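Local coordinates for protein alpha-galactosidase (Umbelopsis vinacea, PDB 3A5V) that hydrolyses terminal alpha-galactosyl residues from galactosides as a tetrameric glycoside hydrolase of family 27, with a beta/alpha barrel and a C-terminal beta sandwich, at residues A[45-50]-A[123-128]; A[61-66]-A[108-113]; A[72-75]-A[81-84]; A[90-95]-A[116-121]; A[142-147]-A[174-179]. All blocks are in the same frame, centred on the assembly; numbering follows the deposited sequence.

Interaction 1 (A[45-50]-A[123-128]); sequences YNYVII and IDYLKY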
# COMPACT_ATOMS: atom_id res chain seq x y z
N TYR A 45 20.61 -23.87 -24.59
CA TYR A 45 20.83 -23.83 -23.13
C TYR A 45 22.33 -23.86 -22.85
O TYR A 45 22.93 -24.94 -22.69
CB TYR A 45 20.18 -25.02 -22.42
CG TYR A 45 18.69 -25.24 -22.66
CD1 TYR A 45 18.24 -26.04 -23.72
CD2 TYR A 45 17.74 -24.72 -21.77
CE1 TYR A 45 16.87 -26.29 -23.92
CE2 TYR A 45 16.35 -24.96 -21.96
CZ TYR A 45 15.93 -25.74 -23.02
OH TYR A 45 14.58 -25.99 -23.21
N ASN A 46 22.94 -22.69 -22.79
CA ASN A 46 24.39 -22.60 -22.79
C ASN A 46 24.99 -22.09 -21.49
O ASN A 46 26.20 -22.19 -21.32
CB ASN A 46 24.90 -21.84 -24.03
CG ASN A 46 24.62 -20.33 -23.97
OD1 ASN A 46 25.48 -19.50 -24.34
ND2 ASN A 46 23.46 -19.96 -23.48
N TYR A 47 24.16 -21.56 -20.57
CA TYR A 47 24.67 -21.10 -19.27
C TYR A 47 24.62 -22.23 -18.22
O TYR A 47 23.58 -22.87 -18.04
CB TYR A 47 23.92 -19.86 -18.77
CG TYR A 47 24.26 -18.56 -19.49
CD1 TYR A 47 25.41 -17.84 -19.17
CD2 TYR A 47 23.40 -18.05 -20.47
CE1 TYR A 47 25.73 -16.65 -19.83
CE2 TYR A 47 23.70 -16.88 -21.15
CZ TYR A 47 24.86 -16.17 -20.82
OH TYR A 47 25.14 -14.99 -21.46
N VAL A 48 25.74 -22.47 -17.54
CA VAL A 48 25.79 -23.41 -16.40
C VAL A 48 25.97 -22.56 -15.15
O VAL A 48 27.04 -21.97 -14.92
CB VAL A 48 26.96 -24.45 -16.52
CG1 VAL A 48 27.03 -25.36 -15.24
CG2 VAL A 48 26.81 -25.32 -17.80
N ILE A 49 24.93 -22.47 -14.34
CA ILE A 49 24.88 -21.50 -13.25
C ILE A 49 25.06 -22.20 -11.93
O ILE A 49 24.27 -23.07 -11.57
CB ILE A 49 23.54 -20.69 -13.27
CG1 ILE A 49 23.38 -19.96 -14.62
CG2 ILE A 49 23.49 -19.70 -12.09
CD1 ILE A 49 21.92 -19.80 -15.07
N ILE A 50 26.13 -21.83 -11.22
CA ILE A 50 26.42 -22.39 -9.91
C ILE A 50 25.61 -21.58 -8.90
O ILE A 50 25.82 -20.36 -8.77
CB ILE A 50 27.96 -22.28 -9.59
CG1 ILE A 50 28.79 -23.05 -10.64
CG2 ILE A 50 28.26 -22.71 -8.14
CD1 ILE A 50 30.33 -22.81 -10.52
N ILE A 123 33.77 -15.70 -15.00
CA ILE A 123 32.30 -15.78 -14.86
C ILE A 123 31.63 -14.92 -15.93
O ILE A 123 32.13 -13.84 -16.27
CB ILE A 123 31.87 -15.35 -13.41
CG1 ILE A 123 32.38 -16.35 -12.36
CG2 ILE A 123 30.34 -15.12 -13.27
CD1 ILE A 123 31.79 -17.78 -12.45
N ASP A 124 30.53 -15.42 -16.50
CA ASP A 124 29.83 -14.76 -17.61
C ASP A 124 28.41 -14.28 -17.23
O ASP A 124 27.69 -13.75 -18.08
CB ASP A 124 29.67 -15.77 -18.75
CG ASP A 124 31.01 -16.38 -19.17
OD1 ASP A 124 31.85 -15.62 -19.67
OD2 ASP A 124 31.21 -17.61 -18.99
N TYR A 125 28.02 -14.50 -15.98
CA TYR A 125 26.59 -14.47 -15.57
C TYR A 125 26.53 -14.41 -14.06
O TYR A 125 27.16 -15.22 -13.37
CB TYR A 125 25.90 -15.76 -16.06
CG TYR A 125 24.39 -15.86 -15.89
CD1 TYR A 125 23.80 -16.02 -14.62
CD2 TYR A 125 23.55 -15.87 -17.01
CE1 TYR A 125 22.39 -16.15 -14.47
CE2 TYR A 125 22.15 -16.01 -16.87
CZ TYR A 125 21.58 -16.14 -15.60
OH TYR A 125 20.19 -16.26 -15.49
N LEU A 126 25.76 -13.45 -13.53
CA LEU A 126 25.49 -13.37 -12.10
C LEU A 126 24.00 -13.42 -11.82
O LEU A 126 23.24 -12.58 -12.33
CB LEU A 126 26.03 -12.06 -11.51
CG LEU A 126 25.67 -11.79 -10.02
CD1 LEU A 126 26.41 -12.76 -9.05
CD2 LEU A 126 25.99 -10.36 -9.66
N LYS A 127 23.60 -14.37 -10.96
CA LYS A 127 22.28 -14.33 -10.31
C LYS A 127 22.42 -13.67 -8.93
O LYS A 127 23.18 -14.13 -8.08
CB LYS A 127 21.69 -15.75 -10.20
CG LYS A 127 20.42 -15.87 -9.31
CD LYS A 127 20.01 -17.35 -9.12
CE LYS A 127 18.93 -17.48 -8.00
NZ LYS A 127 18.61 -18.92 -7.75
N TYR A 128 21.66 -12.60 -8.70
CA TYR A 128 21.91 -11.72 -7.55
C TYR A 128 20.65 -11.57 -6.69
O TYR A 128 19.69 -10.87 -7.06
CB TYR A 128 22.47 -10.39 -8.07
CG TYR A 128 23.22 -9.56 -7.06
CD1 TYR A 128 24.18 -10.15 -6.22
CD2 TYR A 128 23.01 -8.18 -6.97
CE1 TYR A 128 24.87 -9.38 -5.29
CE2 TYR A 128 23.70 -7.40 -6.04
CZ TYR A 128 24.63 -8.02 -5.21
OH TYR A 128 25.33 -7.26 -4.30
O HOH W 1 27.35 -13.67 -20.75
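Y47 leads the first segment into the contact by turning one ring face to Y125: CD2 of Y125 stands 3.5 Å from Y47 CD1. The two rings meet obliquely, centroids 4.9 Å apart and planes at 53°. Beyond the ring, the Y47 hydroxyl lies 2.7 Å from a water in the plane of its ring, and that water donates to the carbonyl O of D124. Strands 47-49 and 125-129 are not neighbours in the parallel barrel sheet; strand 89-95 runs between them, and these side chains meet inside the barrel, where L162 of strand 162-165 touches both tyrosines. Two residues on, I49 lays CD1 over the face of the Y125 ring, 4.0 Å from its centroid and 25° off the normal. A chi1 of -173° turns the Y125 ring away from its own amide, and it reaches across so that its CD2 side meets Y47 and a ring face takes I49. The Y125 hydroxyl is hydrogen-bonded to Q10 NE2.

Interaction 2 (A[61-66]-A[108-113]); sequences SSKTLL and LGYEDI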
# COMPACT_ATOMS: atom_id res chain seq x y z
N SER A 61 41.87 -12.42 4.06
CA SER A 61 42.39 -11.15 4.60
C SER A 61 42.32 -10.06 3.56
O SER A 61 42.07 -8.90 3.89
CB SER A 61 43.84 -11.31 5.08
OG SER A 61 43.86 -12.07 6.27
N SER A 62 42.54 -10.43 2.30
CA SER A 62 42.43 -9.53 1.16
C SER A 62 40.97 -9.05 0.91
O SER A 62 40.75 -8.16 0.08
CB SER A 62 42.94 -10.24 -0.10
OG SER A 62 41.92 -11.05 -0.67
N LYS A 63 40.01 -9.66 1.61
CA LYS A 63 38.56 -9.34 1.50
C LYS A 63 37.83 -10.07 0.37
O LYS A 63 36.60 -9.99 0.29
CB LYS A 63 38.29 -7.84 1.37
CG LYS A 63 38.59 -7.02 2.63
CD LYS A 63 38.17 -5.57 2.38
CE LYS A 63 38.68 -4.65 3.46
NZ LYS A 63 38.08 -3.29 3.34
N THR A 64 38.55 -10.78 -0.50
CA THR A 64 37.86 -11.58 -1.51
C THR A 64 37.21 -12.82 -0.88
O THR A 64 37.61 -13.27 0.21
CB THR A 64 38.74 -11.96 -2.74
OG1 THR A 64 39.69 -12.95 -2.36
CG2 THR A 64 39.46 -10.77 -3.29
N LEU A 65 36.18 -13.33 -1.55
CA LEU A 65 35.51 -14.51 -1.07
C LEU A 65 35.78 -15.63 -2.07
O LEU A 65 35.33 -15.58 -3.22
CB LEU A 65 34.00 -14.28 -0.90
CG LEU A 65 33.20 -15.46 -0.32
CD1 LEU A 65 33.64 -15.82 1.11
CD2 LEU A 65 31.70 -15.18 -0.36
N LEU A 66 36.53 -16.63 -1.62
CA LEU A 66 36.86 -17.76 -2.47
C LEU A 66 35.83 -18.88 -2.29
O LEU A 66 34.95 -18.80 -1.43
CB LEU A 66 38.30 -18.25 -2.17
CG LEU A 66 39.45 -17.23 -2.36
CD1 LEU A 66 40.80 -17.89 -2.01
CD2 LEU A 66 39.48 -16.65 -3.78
N LEU A 108 26.80 -7.42 -0.23
CA LEU A 108 26.45 -6.02 0.10
C LEU A 108 27.64 -5.29 0.71
O LEU A 108 28.17 -5.73 1.73
CB LEU A 108 25.26 -5.94 1.06
CG LEU A 108 24.69 -4.55 1.37
CD1 LEU A 108 24.02 -3.96 0.12
CD2 LEU A 108 23.69 -4.62 2.55
N GLY A 109 28.07 -4.19 0.10
CA GLY A 109 29.22 -3.45 0.59
C GLY A 109 30.55 -3.99 0.07
O GLY A 109 31.58 -3.37 0.28
N TYR A 110 30.51 -5.14 -0.61
CA TYR A 110 31.71 -5.73 -1.22
C TYR A 110 31.55 -5.88 -2.73
O TYR A 110 32.22 -6.71 -3.33
CB TYR A 110 31.99 -7.13 -0.62
CG TYR A 110 32.42 -7.10 0.83
CD1 TYR A 110 31.48 -6.94 1.85
CD2 TYR A 110 33.77 -7.24 1.18
CE1 TYR A 110 31.87 -6.90 3.19
CE2 TYR A 110 34.18 -7.21 2.52
CZ TYR A 110 33.22 -7.05 3.52
OH TYR A 110 33.60 -7.01 4.83
N GLU A 111 30.69 -5.07 -3.34
CA GLU A 111 30.29 -5.30 -4.74
C GLU A 111 31.49 -5.22 -5.71
O GLU A 111 31.65 -6.09 -6.56
CB GLU A 111 29.18 -4.34 -5.18
CG GLU A 111 27.83 -4.50 -4.44
CD GLU A 111 27.73 -3.69 -3.13
OE1 GLU A 111 28.77 -3.14 -2.68
OE2 GLU A 111 26.61 -3.60 -2.56
N ASP A 112 32.33 -4.19 -5.58
CA ASP A 112 33.50 -4.04 -6.46
C ASP A 112 34.45 -5.22 -6.36
O ASP A 112 34.85 -5.80 -7.36
CB ASP A 112 34.26 -2.73 -6.18
CG ASP A 112 33.56 -1.52 -6.79
OD1 ASP A 112 32.58 -1.70 -7.54
OD2 ASP A 112 34.00 -0.39 -6.52
N ILE A 113 34.79 -5.57 -5.13
CA ILE A 113 35.68 -6.69 -4.82
C ILE A 113 35.14 -8.02 -5.38
O ILE A 113 35.88 -8.77 -6.02
CB ILE A 113 35.93 -6.78 -3.31
CG1 ILE A 113 36.86 -5.62 -2.88
CG2 ILE A 113 36.53 -8.13 -2.92
CD1 ILE A 113 36.88 -5.37 -1.37
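K63 and I113 lie obliquely across one another where the loop after barrel strand 47-49 meets the first turn of helix 111-121, at the surface of the beta/alpha barrel domain. I113 points toward the loop and uses both ends of its branched side chain. Its CD1 rests against the aliphatic part of the lysine, 3.9 Å from K63 CB and 4.0 Å from K63 CD, while its CG2 is 3.7 Å from the carbonyl O of K63. The same methyl reaches T64, whose side chain meets that of I113 at about a right angle, with T64 CG2 4.0 Å from I113 CG2. CG1 of I113 stands anti to the carbonyl carbon (chi1 -73°), which leaves CD1 to the lysine and CG2 to the backbone at K63 and T64. Y110, at the N-cap position of the helix, approaches more loosely: its ring is turned obliquely to the K63 carbonyl and also makes a cation-pi contact with R59, whose NH1 bonds to K63 O. The extended lysine chain carries NZ to a hydrogen bond with a bound pentaethylene glycol ether, probably from the crystallisation liquor, in a surface pocket that also includes G109, Y110 and I113. Before the helix, G109 N donates to E111 OE2 at 3.1 Å, coming from above the carboxylate plane.

Interaction 3 (A[72-75]-A[81-84]); sequences FPRG and DDIH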
# COMPACT_ATOMS: atom_id res chain seq x y z
N PHE A 72 35.49 -27.39 -4.08
CA PHE A 72 36.19 -26.87 -5.24
C PHE A 72 37.70 -26.88 -5.01
O PHE A 72 38.29 -25.83 -4.77
CB PHE A 72 35.68 -25.46 -5.59
CG PHE A 72 34.19 -25.41 -5.87
CD1 PHE A 72 33.71 -25.66 -7.16
CD2 PHE A 72 33.28 -25.17 -4.84
CE1 PHE A 72 32.34 -25.63 -7.43
CE2 PHE A 72 31.89 -25.15 -5.09
CZ PHE A 72 31.42 -25.38 -6.38
N PRO A 73 38.32 -28.08 -5.06
CA PRO A 73 39.74 -28.20 -4.66
C PRO A 73 40.72 -27.48 -5.57
O PRO A 73 41.85 -27.22 -5.14
CB PRO A 73 39.99 -29.71 -4.62
CG PRO A 73 38.94 -30.31 -5.52
CD PRO A 73 37.74 -29.38 -5.45
N ARG A 74 40.33 -27.13 -6.80
CA ARG A 74 41.19 -26.30 -7.67
C ARG A 74 40.81 -24.81 -7.69
O ARG A 74 41.42 -24.03 -8.41
CB ARG A 74 41.20 -26.81 -9.11
CG ARG A 74 41.54 -28.28 -9.30
CD ARG A 74 41.43 -28.66 -10.76
NE ARG A 74 40.06 -28.60 -11.27
CZ ARG A 74 39.74 -28.42 -12.55
NH1 ARG A 74 40.69 -28.30 -13.47
NH2 ARG A 74 38.47 -28.37 -12.92
N GLY A 75 39.82 -24.41 -6.90
CA GLY A 75 39.23 -23.08 -7.04
C GLY A 75 38.23 -23.06 -8.18
O GLY A 75 38.11 -24.03 -8.95
N ASP A 81 37.14 -22.70 -16.73
CA ASP A 81 37.91 -23.05 -17.95
C ASP A 81 37.40 -24.33 -18.61
O ASP A 81 37.29 -24.40 -19.84
CB ASP A 81 39.41 -23.21 -17.62
CG ASP A 81 40.10 -21.89 -17.29
OD1 ASP A 81 39.63 -20.78 -17.64
OD2 ASP A 81 41.18 -21.98 -16.67
N ASP A 82 37.09 -25.34 -17.80
CA ASP A 82 36.52 -26.61 -18.29
C ASP A 82 35.13 -26.42 -18.92
O ASP A 82 34.82 -27.02 -19.95
CB ASP A 82 36.40 -27.64 -17.15
CG ASP A 82 37.76 -28.19 -16.72
OD1 ASP A 82 38.71 -28.11 -17.51
OD2 ASP A 82 37.87 -28.70 -15.58
N ILE A 83 34.31 -25.58 -18.29
CA ILE A 83 33.00 -25.18 -18.84
C ILE A 83 33.15 -24.44 -20.18
O ILE A 83 32.48 -24.76 -21.17
CB ILE A 83 32.20 -24.35 -17.78
CG1 ILE A 83 31.83 -25.24 -16.59
CG2 ILE A 83 30.95 -23.71 -18.42
CD1 ILE A 83 31.32 -24.47 -15.32
N HIS A 84 34.04 -23.44 -20.20
CA HIS A 84 34.35 -22.73 -21.45
C HIS A 84 34.80 -23.68 -22.57
O HIS A 84 34.36 -23.53 -23.72
CB HIS A 84 35.38 -21.63 -21.21
CG HIS A 84 34.83 -20.44 -20.45
ND1 HIS A 84 35.64 -19.49 -19.87
CD2 HIS A 84 33.55 -20.07 -20.19
CE1 HIS A 84 34.88 -18.56 -19.30
NE2 HIS A 84 33.61 -18.89 -19.47
O HOH W 2 40.83 -26.67 -16.09
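The guanidinium of R74 meets D82 at its edge, with the carboxylate carbon CG of D82 in its plane, and the two flat groups are turned only 20° from each other. NH2 of R74 donates to D82 OD2 at 2.7 Å, a salt bridge with an N-H...O angle of 157°. OD2 is approached on its syn side, though the nitrogen sits 32° out of the carboxylate plane. A water spans the other two ends, accepting from R74 NH1 at 3.1 Å and donating to D82 OD1 at 2.9 Å. The arginine chain bends at chi3, which swings the guanidinium round to the helix. Its NE forms a second salt bridge with E25 OE2, so the one cation joins acidic groups from helices 25-38 and 76-85. An alanine at D82 would remove the carboxylate, and NH2 of R74 would probably lose this anionic mate and the water its acceptor. R74 belongs to a type I beta turn, F72 to G75, closed by G75 N to F72 O at 3.0 Å. The whole is a surface salt bridge between a turn and the helix it leads into, one of the outer helices of the beta/alpha barrel.

Interaction 4 (A[90-95]-A[116-121]); sequences AGIYSS and KTWAKW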
# COMPACT_ATOMS: atom_id res chain seq x y z
N ALA A 90 29.63 -19.75 -17.86
CA ALA A 90 29.53 -20.06 -16.43
C ALA A 90 28.84 -18.93 -15.67
O ALA A 90 29.13 -17.75 -15.90
CB ALA A 90 30.90 -20.36 -15.81
N GLY A 91 27.94 -19.31 -14.78
CA GLY A 91 27.27 -18.36 -13.90
C GLY A 91 27.58 -18.63 -12.44
O GLY A 91 27.97 -19.75 -12.07
N ILE A 92 27.44 -17.60 -11.61
CA ILE A 92 27.66 -17.68 -10.16
C ILE A 92 26.50 -16.96 -9.45
O ILE A 92 25.79 -16.13 -10.06
CB ILE A 92 29.03 -17.07 -9.74
CG1 ILE A 92 29.48 -17.58 -8.36
CG2 ILE A 92 28.99 -15.52 -9.72
CD1 ILE A 92 30.12 -18.92 -8.37
N TYR A 93 26.32 -17.30 -8.17
CA TYR A 93 25.23 -16.75 -7.36
C TYR A 93 25.80 -15.97 -6.18
O TYR A 93 26.79 -16.39 -5.55
CB TYR A 93 24.32 -17.89 -6.87
CG TYR A 93 23.41 -17.54 -5.71
CD1 TYR A 93 23.88 -17.56 -4.39
CD2 TYR A 93 22.06 -17.20 -5.93
CE1 TYR A 93 23.04 -17.21 -3.32
CE2 TYR A 93 21.22 -16.88 -4.88
CZ TYR A 93 21.72 -16.89 -3.57
OH TYR A 93 20.91 -16.57 -2.51
N SER A 94 25.17 -14.83 -5.88
CA SER A 94 25.38 -14.16 -4.60
C SER A 94 24.06 -13.48 -4.21
O SER A 94 23.01 -13.70 -4.87
CB SER A 94 26.55 -13.16 -4.69
OG SER A 94 27.00 -12.76 -3.39
N SER A 95 24.10 -12.70 -3.14
CA SER A 95 22.92 -11.94 -2.72
C SER A 95 23.30 -10.49 -2.49
O SER A 95 24.41 -10.19 -2.03
CB SER A 95 22.31 -12.52 -1.44
OG SER A 95 21.12 -11.81 -1.06
N LYS A 116 35.10 -8.12 -9.25
CA LYS A 116 36.47 -8.29 -9.71
C LYS A 116 36.91 -9.76 -9.61
O LYS A 116 37.49 -10.31 -10.55
CB LYS A 116 37.42 -7.37 -8.92
CG LYS A 116 38.87 -7.43 -9.37
CD LYS A 116 39.66 -6.25 -8.79
CE LYS A 116 41.15 -6.33 -9.18
NZ LYS A 116 42.02 -5.63 -8.17
N THR A 117 36.61 -10.40 -8.48
CA THR A 117 36.89 -11.83 -8.31
C THR A 117 36.22 -12.67 -9.41
O THR A 117 36.86 -13.50 -10.05
CB THR A 117 36.44 -12.32 -6.91
OG1 THR A 117 37.16 -11.57 -5.93
CG2 THR A 117 36.70 -13.82 -6.69
N TRP A 118 34.93 -12.43 -9.65
CA TRP A 118 34.19 -13.24 -10.62
C TRP A 118 34.74 -13.06 -12.04
O TRP A 118 34.90 -14.03 -12.78
CB TRP A 118 32.68 -12.91 -10.53
CG TRP A 118 32.11 -13.17 -9.15
CD1 TRP A 118 32.52 -14.14 -8.26
CD2 TRP A 118 31.06 -12.46 -8.50
NE1 TRP A 118 31.78 -14.07 -7.11
CE2 TRP A 118 30.88 -13.04 -7.23
CE3 TRP A 118 30.26 -11.36 -8.87
CZ2 TRP A 118 29.92 -12.58 -6.32
CZ3 TRP A 118 29.30 -10.89 -7.95
CH2 TRP A 118 29.15 -11.50 -6.69
N ALA A 119 35.08 -11.81 -12.39
CA ALA A 119 35.68 -11.51 -13.70
C ALA A 119 37.02 -12.25 -13.90
O ALA A 119 37.29 -12.81 -14.96
CB ALA A 119 35.86 -10.02 -13.88
N LYS A 120 37.83 -12.27 -12.84
CA LYS A 120 39.11 -12.99 -12.84
C LYS A 120 38.89 -14.49 -13.06
O LYS A 120 39.66 -15.15 -13.77
CB LYS A 120 39.83 -12.75 -11.50
CG LYS A 120 41.09 -13.58 -11.26
CD LYS A 120 41.58 -13.40 -9.81
CE LYS A 120 42.96 -14.03 -9.59
NZ LYS A 120 43.53 -13.64 -8.25
N TRP A 121 37.82 -15.02 -12.46
CA TRP A 121 37.48 -16.42 -12.63
C TRP A 121 36.94 -16.77 -14.02
O TRP A 121 36.87 -17.95 -14.36
CB TRP A 121 36.46 -16.87 -11.58
CG TRP A 121 36.98 -16.92 -10.17
CD1 TRP A 121 38.28 -16.89 -9.75
CD2 TRP A 121 36.18 -17.04 -8.99
NE1 TRP A 121 38.34 -16.97 -8.37
CE2 TRP A 121 37.06 -17.08 -7.88
CE3 TRP A 121 34.79 -17.12 -8.76
CZ2 TRP A 121 36.60 -17.19 -6.56
CZ3 TRP A 121 34.34 -17.24 -7.44
CH2 TRP A 121 35.24 -17.27 -6.37
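W118 carries the contact from the helix, its indole meeting the I92 side chain at about a right angle: I92 CG2 sits over the five-membered ring, 3.8 Å from the centroid and just 5° off the normal, a nearly axial CH-pi contact. The branched strand residue sends CG1 anti to the backbone N (chi1 -160°), and CG2, placed between the backbone N and the carbonyl carbon, is the methyl that meets the ring. Farther out, the six-membered end of W118 reaches the strand at S94, with CH2 3.7 Å from S94 CB, an oblique approach. The serine hydroxyl is hydrogen-bonded to S107 OG. L126 of strand 125-129 touches both I92 and W118. W121, one turn on, sets its CE3 in the plane of the W118 ring at its edge; CG2 of T117, whose hydroxyl bonds back to I113 O, lies over one face of the W121 ring, which also packs on I76 and K77 of helix 76-85. Helix 111-121 thus lies against the outside of the barrel sheet as the helix of the beta-alpha-beta unit formed with strands 89-95 and 125-129.

Interaction 5 (A[142-147]-A[174-179]); sequences LSYDRY and WNFAST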
# COMPACT_ATOMS: atom_id res chain seq x y z
N LEU A 142 15.36 2.87 -3.05
CA LEU A 142 16.19 2.03 -2.16
C LEU A 142 16.70 0.76 -2.85
O LEU A 142 17.90 0.40 -2.75
CB LEU A 142 15.45 1.68 -0.85
CG LEU A 142 15.29 2.80 0.20
CD1 LEU A 142 14.18 2.45 1.24
CD2 LEU A 142 16.62 3.04 0.89
N SER A 143 15.78 0.04 -3.50
CA SER A 143 16.17 -1.20 -4.17
C SER A 143 17.07 -0.90 -5.38
O SER A 143 18.08 -1.58 -5.60
CB SER A 143 14.93 -2.03 -4.56
OG SER A 143 14.31 -2.58 -3.39
N TYR A 144 16.72 0.15 -6.15
CA TYR A 144 17.56 0.58 -7.28
C TYR A 144 19.02 0.83 -6.89
O TYR A 144 19.93 0.32 -7.54
CB TYR A 144 16.98 1.84 -7.94
CG TYR A 144 17.83 2.37 -9.07
CD1 TYR A 144 18.85 3.30 -8.83
CD2 TYR A 144 17.60 1.96 -10.39
CE1 TYR A 144 19.64 3.80 -9.87
CE2 TYR A 144 18.39 2.44 -11.44
CZ TYR A 144 19.40 3.38 -11.16
OH TYR A 144 20.17 3.88 -12.18
N ASP A 145 19.26 1.62 -5.84
CA ASP A 145 20.62 1.98 -5.46
C ASP A 145 21.46 0.75 -5.08
O ASP A 145 22.63 0.65 -5.47
CB ASP A 145 20.63 3.03 -4.34
CG ASP A 145 20.25 4.42 -4.84
OD1 ASP A 145 20.36 4.70 -6.06
OD2 ASP A 145 19.83 5.25 -4.00
N ARG A 146 20.84 -0.19 -4.37
CA ARG A 146 21.51 -1.42 -3.95
C ARG A 146 21.89 -2.31 -5.15
O ARG A 146 23.01 -2.86 -5.19
CB ARG A 146 20.62 -2.18 -2.95
CG ARG A 146 21.23 -3.50 -2.35
CD ARG A 146 20.49 -3.94 -1.07
NE ARG A 146 19.04 -3.86 -1.27
CZ ARG A 146 18.29 -4.85 -1.77
NH1 ARG A 146 18.82 -6.03 -2.06
NH2 ARG A 146 17.00 -4.65 -1.95
N TYR A 147 20.97 -2.44 -6.11
CA TYR A 147 21.23 -3.24 -7.33
C TYR A 147 22.14 -2.53 -8.33
O TYR A 147 22.90 -3.18 -9.04
CB TYR A 147 19.93 -3.77 -7.97
CG TYR A 147 19.39 -4.93 -7.16
CD1 TYR A 147 20.06 -6.16 -7.17
CD2 TYR A 147 18.29 -4.77 -6.31
CE1 TYR A 147 19.62 -7.22 -6.38
CE2 TYR A 147 17.84 -5.84 -5.51
CZ TYR A 147 18.52 -7.06 -5.55
OH TYR A 147 18.12 -8.12 -4.77
N TRP A 174 10.68 -4.28 -12.96
CA TRP A 174 10.25 -4.01 -14.35
C TRP A 174 10.25 -2.51 -14.69
O TRP A 174 10.30 -2.13 -15.86
CB TRP A 174 8.86 -4.64 -14.65
CG TRP A 174 7.87 -4.38 -13.55
CD1 TRP A 174 7.10 -3.26 -13.37
CD2 TRP A 174 7.58 -5.24 -12.44
NE1 TRP A 174 6.34 -3.38 -12.23
CE2 TRP A 174 6.62 -4.59 -11.64
CE3 TRP A 174 8.03 -6.52 -12.06
CZ2 TRP A 174 6.08 -5.18 -10.47
CZ3 TRP A 174 7.51 -7.11 -10.91
CH2 TRP A 174 6.54 -6.43 -10.12
N ASN A 175 10.18 -1.66 -13.65
CA ASN A 175 10.36 -0.20 -13.79
C ASN A 175 11.81 0.22 -13.52
O ASN A 175 12.41 0.92 -14.35
CB ASN A 175 9.42 0.57 -12.83
CG ASN A 175 7.95 0.21 -13.00
OD1 ASN A 175 7.42 0.14 -14.12
ND2 ASN A 175 7.27 -0.01 -11.87
N PHE A 176 12.37 -0.17 -12.37
CA PHE A 176 13.64 0.41 -11.93
C PHE A 176 14.90 -0.24 -12.49
O PHE A 176 15.95 0.41 -12.57
CB PHE A 176 13.72 0.58 -10.39
CG PHE A 176 13.99 -0.71 -9.60
CD1 PHE A 176 15.25 -1.33 -9.62
CD2 PHE A 176 12.98 -1.27 -8.80
CE1 PHE A 176 15.50 -2.50 -8.88
CE2 PHE A 176 13.21 -2.48 -8.06
CZ PHE A 176 14.49 -3.08 -8.11
N ALA A 177 14.80 -1.51 -12.87
CA ALA A 177 16.00 -2.32 -13.17
C ALA A 177 16.26 -2.46 -14.67
O ALA A 177 17.24 -3.07 -15.07
CB ALA A 177 15.87 -3.71 -12.53
N SER A 178 15.39 -1.89 -15.49
CA SER A 178 15.36 -2.23 -16.91
C SER A 178 16.57 -1.75 -17.71
O SER A 178 16.90 -2.34 -18.73
CB SER A 178 14.06 -1.74 -17.57
OG SER A 178 13.86 -0.38 -17.27
N THR A 179 17.22 -0.68 -17.27
CA THR A 179 18.40 -0.21 -17.99
C THR A 179 19.70 -0.62 -17.28
O THR A 179 20.78 -0.40 -17.81
CB THR A 179 18.40 1.34 -18.21
OG1 THR A 179 18.60 2.01 -16.97
CG2 THR A 179 17.08 1.81 -18.85
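This is a buried, largely apolar contact between two peripheral parts of the barrel domain, F176 of the short helix 173-176 being wedged against helix 140-156. One face of the F176 ring lies against the helix backbone at Y144, with the phenyl CD1 3.8 Å from Y144 CA. At the far end of the ring, CZ stands 3.7 Å from S143 CB, while Y147 CD2 approaches CE1 obliquely at 4.4 Å. Y144, swung out by a chi1 of 177°, instead turns a ring edge to the F176 carbonyl: O lies near the ring plane, 3.1 Å from Y144 CD2. Replacing F176 by an alanine would probably open a gap beside S143 and Y144, leaving the helix surface without its aromatic partner. The polar ends look elsewhere: S143 OG bonds to D171, Y147 OH to D129 O, and Y144 OH to Q134 of a second subunit. With no hydrogen bond across it, the contact depends on shape, and the polar grip, including that between subunits, is supplied from outside.

How the interactions relate
From the N terminus, strand 47-49 opens the long loop that interaction 1 closes at strand 125-129; interactions 2, 3 and 4 all fall within it. Interaction 3 is the most local, joining a turn to the helix that follows, and also lies within the span of interaction 2. Interactions 2 and 4 cross along the chain and share helix 111-121, where L65 and L66 pack on W121. Interaction 4 ties that helix to strand 89-95, which lies between the two strands of interaction 1 and bonds to both. H84 links 81-84 to D124 by a probable hydrogen bond. Interaction 5 follows in series, farther round the barrel, touching interaction 1 through Y147 and Y128.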